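Long-range contact in flagellin B1 (Methanocaldococcus jannaschii DSM 2661, PDB 5YA6), which probably polymerises into the filament of the archaellum, the archaeal swimming organelle, its globular domain carrying a calcium ion: residues A10-Y22 / F142-F154. Residues are numbered along the deposited sequence; the frame is centred on the assembly and turned at random.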
ATOM      1  N   ALA B  10      16.386  -2.953 -16.095  1.00 43.55           N
ATOM      2  CA  ALA B  10      15.295  -2.651 -15.114  1.00 38.97           C
ATOM      3  C   ALA B  10      14.252  -3.799 -15.134  1.00 36.57           C
ATOM      4  O   ALA B  10      13.278  -3.792 -15.896  1.00 41.32           O
ATOM      5  CB  ALA B  10      14.642  -1.296 -15.394  1.00 37.38           C
ATOM      6  N   SER B  11      14.526  -4.806 -14.308  1.00 31.57           N
ATOM      7  CA  SER B  11      13.641  -5.929 -14.136  1.00 24.67           C
ATOM      8  C   SER B  11      12.667  -5.650 -13.015  1.00 20.08           C
ATOM      9  O   SER B  11      12.942  -4.876 -12.110  1.00 18.68           O
ATOM     10  CB  SER B  11      14.473  -7.143 -13.827  1.00 25.82           C
ATOM     11  OG  SER B  11      15.225  -7.409 -14.996  1.00 31.09           O
ATOM     12  N   GLY B  12      11.523  -6.292 -13.083  1.00 16.41           N
ATOM     13  CA  GLY B  12      10.556  -6.158 -11.996  1.00 16.58           C
ATOM     14  C   GLY B  12       9.260  -6.887 -12.292  1.00 14.77           C
ATOM     15  O   GLY B  12       9.132  -7.556 -13.316  1.00 14.23           O
ATOM     16  N   LEU B  13       8.339  -6.797 -11.356  1.00 12.64           N
ATOM     17  CA  LEU B  13       7.041  -7.503 -11.384  1.00 12.82           C
ATOM     18  C   LEU B  13       5.866  -6.576 -11.369  1.00 12.61           C
ATOM     19  O   LEU B  13       5.945  -5.476 -10.866  1.00 12.43           O
ATOM     20  CB  LEU B  13       6.888  -8.372 -10.175  1.00 12.56           C
ATOM     21  CG  LEU B  13       7.983  -9.416  -9.951  1.00 13.91           C
ATOM     22  CD1 LEU B  13       7.616 -10.172  -8.670  1.00 14.76           C
ATOM     23  CD2 LEU B  13       8.078 -10.377 -11.091  1.00 15.15           C
ATOM     24  N   MET B  14       4.818  -6.994 -12.054  1.00 12.60           N
ATOM     25  CA  MET B  14       3.572  -6.271 -12.172  1.00 14.19           C
ATOM     26  C   MET B  14       2.448  -7.129 -11.629  1.00 13.55           C
ATOM     27  O   MET B  14       2.283  -8.292 -12.021  1.00 12.62           O
ATOM     28  CB  MET B  14       3.268  -5.940 -13.636  1.00 16.94           C
ATOM     29  CG  MET B  14       1.999  -5.120 -13.853  1.00 20.42           C
ATOM     30  SD  MET B  14       1.858  -4.756 -15.625  1.00 26.77           S
ATOM     31  CE  MET B  14       2.108  -6.314 -16.461  1.00 29.22           C
ATOM     32  N   CYS B  15       1.595  -6.523 -10.826  1.00 12.48           N
ATOM     33  CA  CYS B  15       0.359  -7.139 -10.492  1.00 12.83           C
ATOM     34  C   CYS B  15      -0.644  -6.952 -11.594  1.00 14.20           C
ATOM     35  O   CYS B  15      -0.928  -5.809 -12.053  1.00 14.99           O
ATOM     36  CB  CYS B  15      -0.179  -6.598  -9.133  1.00 13.48           C
ATOM     37  SG  CYS B  15      -1.793  -7.267  -8.630  1.00 13.00           S
ATOM     38  N   ILE B  16      -1.183  -8.090 -12.073  1.00 14.02           N
ATOM     39  CA  ILE B  16      -2.200  -8.073 -13.115  1.00 16.05           C
ATOM     40  C   ILE B  16      -3.566  -8.522 -12.646  1.00 17.13           C
ATOM     41  O   ILE B  16      -4.379  -8.948 -13.446  1.00 22.37           O
ATOM     42  CB  ILE B  16      -1.719  -8.891 -14.343  1.00 17.71           C
ATOM     43  CG1 ILE B  16      -1.320 -10.339 -13.989  1.00 18.93           C
ATOM     44  CG2 ILE B  16      -0.557  -8.184 -14.986  1.00 17.69           C
ATOM     45  CD1 ILE B  16      -1.286 -11.308 -15.162  1.00 19.23           C
ATOM     46  N   GLY B  17      -3.846  -8.358 -11.367  1.00 14.87           N
ATOM     47  CA  GLY B  17      -5.134  -8.625 -10.834  1.00 14.97           C
ATOM     48  C   GLY B  17      -5.099  -9.184  -9.454  1.00 13.00           C
ATOM     49  O   GLY B  17      -4.114  -9.781  -9.049  1.00 13.50           O
ATOM     50  N   VAL B  18      -6.167  -8.945  -8.708  1.00 10.99           N
ATOM     51  CA  VAL B  18      -6.408  -9.591  -7.432  1.00 10.77           C
ATOM     52  C   VAL B  18      -7.844 -10.073  -7.370  1.00 11.92           C
ATOM     53  O   VAL B  18      -8.764  -9.302  -7.664  1.00 13.82           O
ATOM     54  CB  VAL B  18      -6.114  -8.675  -6.206  1.00 10.28           C
ATOM     55  CG1 VAL B  18      -6.275  -9.478  -4.925  1.00 10.79           C
ATOM     56  CG2 VAL B  18      -4.695  -8.096  -6.334  1.00 11.89           C
ATOM     57  N   THR B  19      -8.032 -11.334  -6.978  1.00 11.94           N
ATOM     58  CA  THR B  19      -9.386 -11.838  -6.740  1.00 12.92           C
ATOM     59  C   THR B  19      -9.464 -12.253  -5.286  1.00 12.17           C
ATOM     60  O   THR B  19      -8.435 -12.490  -4.635  1.00 12.83           O
ATOM     61  CB  THR B  19      -9.760 -12.996  -7.615  1.00 13.59           C
ATOM     62  OG1 THR B  19      -8.929 -14.065  -7.249  1.00 17.80           O
ATOM     63  CG2 THR B  19      -9.586 -12.701  -9.080  1.00 13.22           C
ATOM     64  N   GLY B  20     -10.668 -12.221  -4.752  1.00 11.80           N
ATOM     65  CA  GLY B  20     -10.923 -12.662  -3.375  1.00 11.72           C
ATOM     66  C   GLY B  20     -12.007 -13.696  -3.356  1.00 13.29           C
ATOM     67  O   GLY B  20     -12.919 -13.715  -4.187  1.00 13.48           O
ATOM     68  N   HIS B  21     -11.933 -14.544  -2.338  1.00 14.11           N
ATOM     69  CA  HIS B  21     -12.958 -15.514  -2.060  1.00 13.93           C
ATOM     70  C   HIS B  21     -13.816 -15.019  -0.927  1.00 13.57           C
ATOM     71  O   HIS B  21     -13.267 -14.704   0.144  1.00 12.26           O
ATOM     72  CB  HIS B  21     -12.319 -16.840  -1.589  1.00 15.22           C
ATOM     73  CG  HIS B  21     -13.323 -17.905  -1.311  1.00 14.64           C
ATOM     74  ND1 HIS B  21     -13.848 -18.110  -0.064  1.00 16.34           N
ATOM     75  CD2 HIS B  21     -14.039 -18.693  -2.155  1.00 17.93           C
ATOM     76  CE1 HIS B  21     -14.783 -19.041  -0.129  1.00 18.97           C
ATOM     77  NE2 HIS B  21     -14.888 -19.437  -1.377  1.00 17.73           N
ATOM     78  N   TYR B  22     -15.131 -14.916  -1.135  1.00 12.24           N
ATOM     79  CA  TYR B  22     -16.051 -14.568  -0.097  1.00 12.90           C
ATOM     80  C   TYR B  22     -16.672 -15.824   0.546  1.00 14.57           C
ATOM     81  O   TYR B  22     -17.221 -16.683  -0.173  1.00 15.25           O
ATOM     82  CB  TYR B  22     -17.201 -13.714  -0.715  1.00 12.94           C
ATOM     83  CG  TYR B  22     -18.409 -13.502   0.156  1.00 12.71           C
ATOM     84  CD1 TYR B  22     -18.294 -12.945   1.401  1.00 13.49           C
ATOM     85  CD2 TYR B  22     -19.707 -13.747  -0.325  1.00 13.32           C
ATOM     86  CE1 TYR B  22     -19.382 -12.729   2.210  1.00 13.42           C
ATOM     87  CE2 TYR B  22     -20.809 -13.529   0.476  1.00 14.14           C
ATOM     88  CZ  TYR B  22     -20.665 -12.971   1.714  1.00 14.95           C
ATOM     89  OH  TYR B  22     -21.756 -12.734   2.509  1.00 17.49           O
ATOM     90  N   PHE B 142       4.668  -6.554  -3.548  1.00  9.96           N
ATOM     91  CA  PHE B 142       5.409  -7.839  -3.650  1.00  9.87           C
ATOM     92  C   PHE B 142       6.785  -7.564  -4.188  1.00  9.72           C
ATOM     93  O   PHE B 142       6.945  -7.157  -5.335  1.00 10.79           O
ATOM     94  CB  PHE B 142       4.660  -8.789  -4.553  1.00 10.14           C
ATOM     95  CG  PHE B 142       5.287 -10.191  -4.592  1.00 10.04           C
ATOM     96  CD1 PHE B 142       5.503 -10.872  -3.428  1.00 10.99           C
ATOM     97  CD2 PHE B 142       5.586 -10.807  -5.800  1.00 10.85           C
ATOM     98  CE1 PHE B 142       6.051 -12.134  -3.437  1.00 12.05           C
ATOM     99  CE2 PHE B 142       6.106 -12.092  -5.801  1.00 11.43           C
ATOM    100  CZ  PHE B 142       6.328 -12.746  -4.630  1.00 10.87           C
ATOM    101  N   GLN B 143       7.785  -7.748  -3.319  1.00 10.54           N
ATOM    102  CA  GLN B 143       9.126  -7.288  -3.551  1.00 10.96           C
ATOM    103  C   GLN B 143      10.126  -8.487  -3.549  1.00 12.18           C
ATOM    104  O   GLN B 143      10.492  -8.992  -2.512  1.00 12.33           O
ATOM    105  CB  GLN B 143       9.497  -6.340  -2.428  1.00 12.02           C
ATOM    106  CG  GLN B 143      10.905  -5.737  -2.615  1.00 11.99           C
ATOM    107  CD  GLN B 143      11.074  -4.920  -3.854  1.00 12.14           C
ATOM    108  OE1 GLN B 143      10.554  -3.787  -3.970  1.00 14.07           O
ATOM    109  NE2 GLN B 143      11.797  -5.500  -4.842  1.00 15.42           N
ATOM    110  N   PRO B 144      10.548  -8.872  -4.701  1.00 14.55           N
ATOM    111  CA  PRO B 144      11.660  -9.827  -4.718  1.00 15.13           C
ATOM    112  C   PRO B 144      12.959  -9.169  -4.274  1.00 17.86           C
ATOM    113  O   PRO B 144      13.082  -7.940  -4.205  1.00 16.37           O
ATOM    114  CB  PRO B 144      11.765 -10.169  -6.226  1.00 18.27           C
ATOM    115  CG  PRO B 144      10.371 -10.013  -6.688  1.00 17.91           C
ATOM    116  CD  PRO B 144      10.053  -8.626  -6.036  1.00 16.75           C
ATOM    117  N   GLU B 145      13.955  -9.990  -4.042  1.00 17.15           N
ATOM    118  CA  GLU B 145      15.221  -9.446  -3.632  1.00 17.73           C
ATOM    119  C   GLU B 145      15.763  -8.423  -4.625  1.00 19.79           C
ATOM    120  O   GLU B 145      16.274  -7.343  -4.208  1.00 18.76           O
ATOM    121  CB  GLU B 145      16.201 -10.575  -3.383  1.00 18.33           C
ATOM    122  CG  GLU B 145      17.575 -10.064  -2.917  1.00 20.95           C
ATOM    123  CD  GLU B 145      18.576 -11.191  -2.678  1.00 25.62           C
ATOM    124  OE1 GLU B 145      19.753 -10.860  -2.315  1.00 29.06           O
ATOM    125  OE2 GLU B 145      18.223 -12.384  -2.828  1.00 26.95           O
ATOM    126  N   PHE B 146      15.679  -8.773  -5.900  1.00 17.26           N
ATOM    127  CA  PHE B 146      16.184  -7.963  -6.993  1.00 21.26           C
ATOM    128  C   PHE B 146      15.035  -7.510  -7.876  1.00 21.21           C
ATOM    129  O   PHE B 146      14.044  -8.256  -8.087  1.00 23.60           O
ATOM    130  CB  PHE B 146      17.204  -8.747  -7.805  1.00 22.15           C
ATOM    131  CG  PHE B 146      18.412  -9.161  -7.023  1.00 24.75           C
ATOM    132  CD1 PHE B 146      19.345  -8.229  -6.629  1.00 26.76           C
ATOM    133  CD2 PHE B 146      18.602 -10.473  -6.659  1.00 25.43           C
ATOM    134  CE1 PHE B 146      20.453  -8.608  -5.903  1.00 28.35           C
ATOM    135  CE2 PHE B 146      19.682 -10.855  -5.904  1.00 25.58           C
ATOM    136  CZ  PHE B 146      20.628  -9.934  -5.539  1.00 28.03           C
ATOM    137  N   GLY B 147      15.121  -6.274  -8.345  1.00 18.51           N
ATOM    138  CA  GLY B 147      14.134  -5.663  -9.192  1.00 17.67           C
ATOM    139  C   GLY B 147      13.009  -4.908  -8.489  1.00 17.53           C
ATOM    140  O   GLY B 147      12.955  -4.862  -7.245  1.00 17.38           O
ATOM    141  N   ALA B 148      12.126  -4.341  -9.315  1.00 15.58           N
ATOM    142  CA  ALA B 148      11.043  -3.510  -8.861  1.00 15.80           C
ATOM    143  C   ALA B 148       9.807  -4.332  -8.466  1.00 13.99           C
ATOM    144  O   ALA B 148       9.585  -5.454  -8.958  1.00 13.18           O
ATOM    145  CB  ALA B 148      10.671  -2.461  -9.905  1.00 16.46           C
ATOM    146  N   PRO B 149       9.002  -3.808  -7.546  1.00 13.08           N
ATOM    147  CA  PRO B 149       7.890  -4.574  -6.986  1.00 12.22           C
ATOM    148  C   PRO B 149       6.588  -4.465  -7.718  1.00 12.88           C
ATOM    149  O   PRO B 149       6.285  -3.431  -8.350  1.00 13.20           O
ATOM    150  CB  PRO B 149       7.709  -3.927  -5.594  1.00 13.08           C
ATOM    151  CG  PRO B 149       8.069  -2.479  -5.860  1.00 13.13           C
ATOM    152  CD  PRO B 149       9.211  -2.532  -6.802  1.00 13.78           C
ATOM    153  N   ALA B 150       5.758  -5.482  -7.550  1.00 11.29           N
ATOM    154  CA  ALA B 150       4.345  -5.427  -7.891  1.00 12.00           C
ATOM    155  C   ALA B 150       3.609  -4.642  -6.828  1.00 11.84           C
ATOM    156  O   ALA B 150       3.977  -4.747  -5.663  1.00 10.12           O
ATOM    157  CB  ALA B 150       3.807  -6.854  -8.044  1.00 13.67           C
ATOM    158  N   VAL B 151       2.541  -3.946  -7.170  1.00 10.58           N
ATOM    159  CA  VAL B 151       1.822  -3.074  -6.276  1.00 11.42           C
ATOM    160  C   VAL B 151       0.369  -3.557  -6.177  1.00 10.99           C
ATOM    161  O   VAL B 151      -0.312  -3.819  -7.214  1.00 11.68           O
ATOM    162  CB  VAL B 151       1.778  -1.619  -6.825  1.00 12.82           C
ATOM    163  CG1 VAL B 151       0.865  -0.763  -5.956  1.00 14.33           C
ATOM    164  CG2 VAL B 151       3.210  -1.109  -6.831  1.00 13.31           C
ATOM    165  N   ILE B 152      -0.089  -3.728  -4.954  1.00 10.34           N
ATOM    166  CA  ILE B 152      -1.431  -4.092  -4.609  1.00 10.60           C
ATOM    167  C   ILE B 152      -2.177  -2.926  -3.992  1.00 10.62           C
ATOM    168  O   ILE B 152      -1.690  -2.324  -3.026  1.00 10.34           O
ATOM    169  CB  ILE B 152      -1.443  -5.253  -3.622  1.00 11.79           C
ATOM    170  CG1 ILE B 152      -0.778  -6.537  -4.265  1.00 12.68           C
ATOM    171  CG2 ILE B 152      -2.862  -5.570  -3.150  1.00 12.88           C
ATOM    172  CD1 ILE B 152       0.739  -6.640  -4.070  1.00 15.24           C
ATOM    173  N   GLN B 153      -3.194  -2.513  -4.638  1.00 10.90           N
ATOM    174  CA  GLN B 153      -4.175  -1.553  -3.989  0.50 11.26           C
ATOM    175  C   GLN B 153      -5.677  -1.814  -4.377  1.00 11.68           C
ATOM    176  O   GLN B 153      -6.070  -1.814  -5.549  1.00 13.02           O
ATOM    177  CB  GLN B 153      -3.881  -0.159  -4.538  0.50 10.76           C
ATOM    178  CG  GLN B 153      -4.786   0.886  -3.868  0.50 10.73           C
ATOM    179  CD  GLN B 153      -4.899   0.781  -2.346  0.50 10.34           C
ATOM    180  OE1 GLN B 153      -6.006   0.722  -1.734  0.50 12.38           O
ATOM    181  NE2 GLN B 153      -3.733   0.747  -1.732  0.50  8.22           N
ATOM    182  N   PHE B 154      -6.470  -2.045  -3.372  1.00 11.57           N
ATOM    183  CA  PHE B 154      -7.890  -2.219  -3.640  1.00 11.44           C
ATOM    184  C   PHE B 154      -8.710  -1.857  -2.451  1.00 11.59           C
ATOM    185  O   PHE B 154      -8.213  -1.848  -1.320  1.00 10.75           O
ATOM    186  CB  PHE B 154      -8.209  -3.634  -4.115  1.00 12.76           C
ATOM    187  CG  PHE B 154      -7.881  -4.705  -3.151  1.00 11.72           C
ATOM    188  CD1 PHE B 154      -8.808  -5.109  -2.178  1.00 11.76           C
ATOM    189  CD2 PHE B 154      -6.700  -5.457  -3.289  1.00 12.32           C
ATOM    190  CE1 PHE B 154      -8.516  -6.156  -1.311  1.00 11.57           C
ATOM    191  CE2 PHE B 154      -6.398  -6.478  -2.436  1.00 11.54           C
ATOM    192  CZ  PHE B 154      -7.270  -6.838  -1.418  1.00 11.81           C
TER
HETATM  193  O   HOH W   1       2.140  -3.725 -10.060  1.00 11.41           O
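Ser11 O takes the N-H of Ala148 on a lone pair, in the carbonyl plane, at 3.0 Å from Ala148 N. Two residues on, Leu13 N gives its hydrogen to Ala148 O at 3.0 Å, this time from above the carbonyl plane. Between the two bonds lies Gly12, whose CA sits 3.3 Å from Ala148 O; a bare backbone lets the chains run this close. The bridge is a single parallel one and goes no further: Leu13 O and Ala150 N are badly angled for a bond, and beyond them a water accepts from both Cys15 N and Val151 N.

The loop side is held in shape by Gln143 NE2, which donates to Gly147 O (2.7 Å) and to Pro144 O (2.8 Å), both nearly in its amide plane. With CG anti to the carbonyl carbon (chi1 -57°), Leu13 brings CD1 against Pro144 CG at a tight 3.4 Å and also touches Phe142 CD2 obliquely. Tyr95 meets the Phe142 ring edge-to-face. As the strands diverge at 36°, Cys15 CB packs on Val151 O and Ala150 CB, and farther along the Val18 and Phe154 side chains cross at about a right angle, with Val18 CG1 3.9 Å from Phe154 CE2. Gln168 from strand 164-168 touches Cys15, Val18 and Ile152.

The direct bonds thus join the run-ins to strand 13-23 and strand 150-155, an outermost strand of this beta-sandwich-like fold; direct contact across the splayed remainder is mostly apolar, with Gln168 NE2 satisfying Val151 O and Gln168 OE1 accepting from Gln153 N.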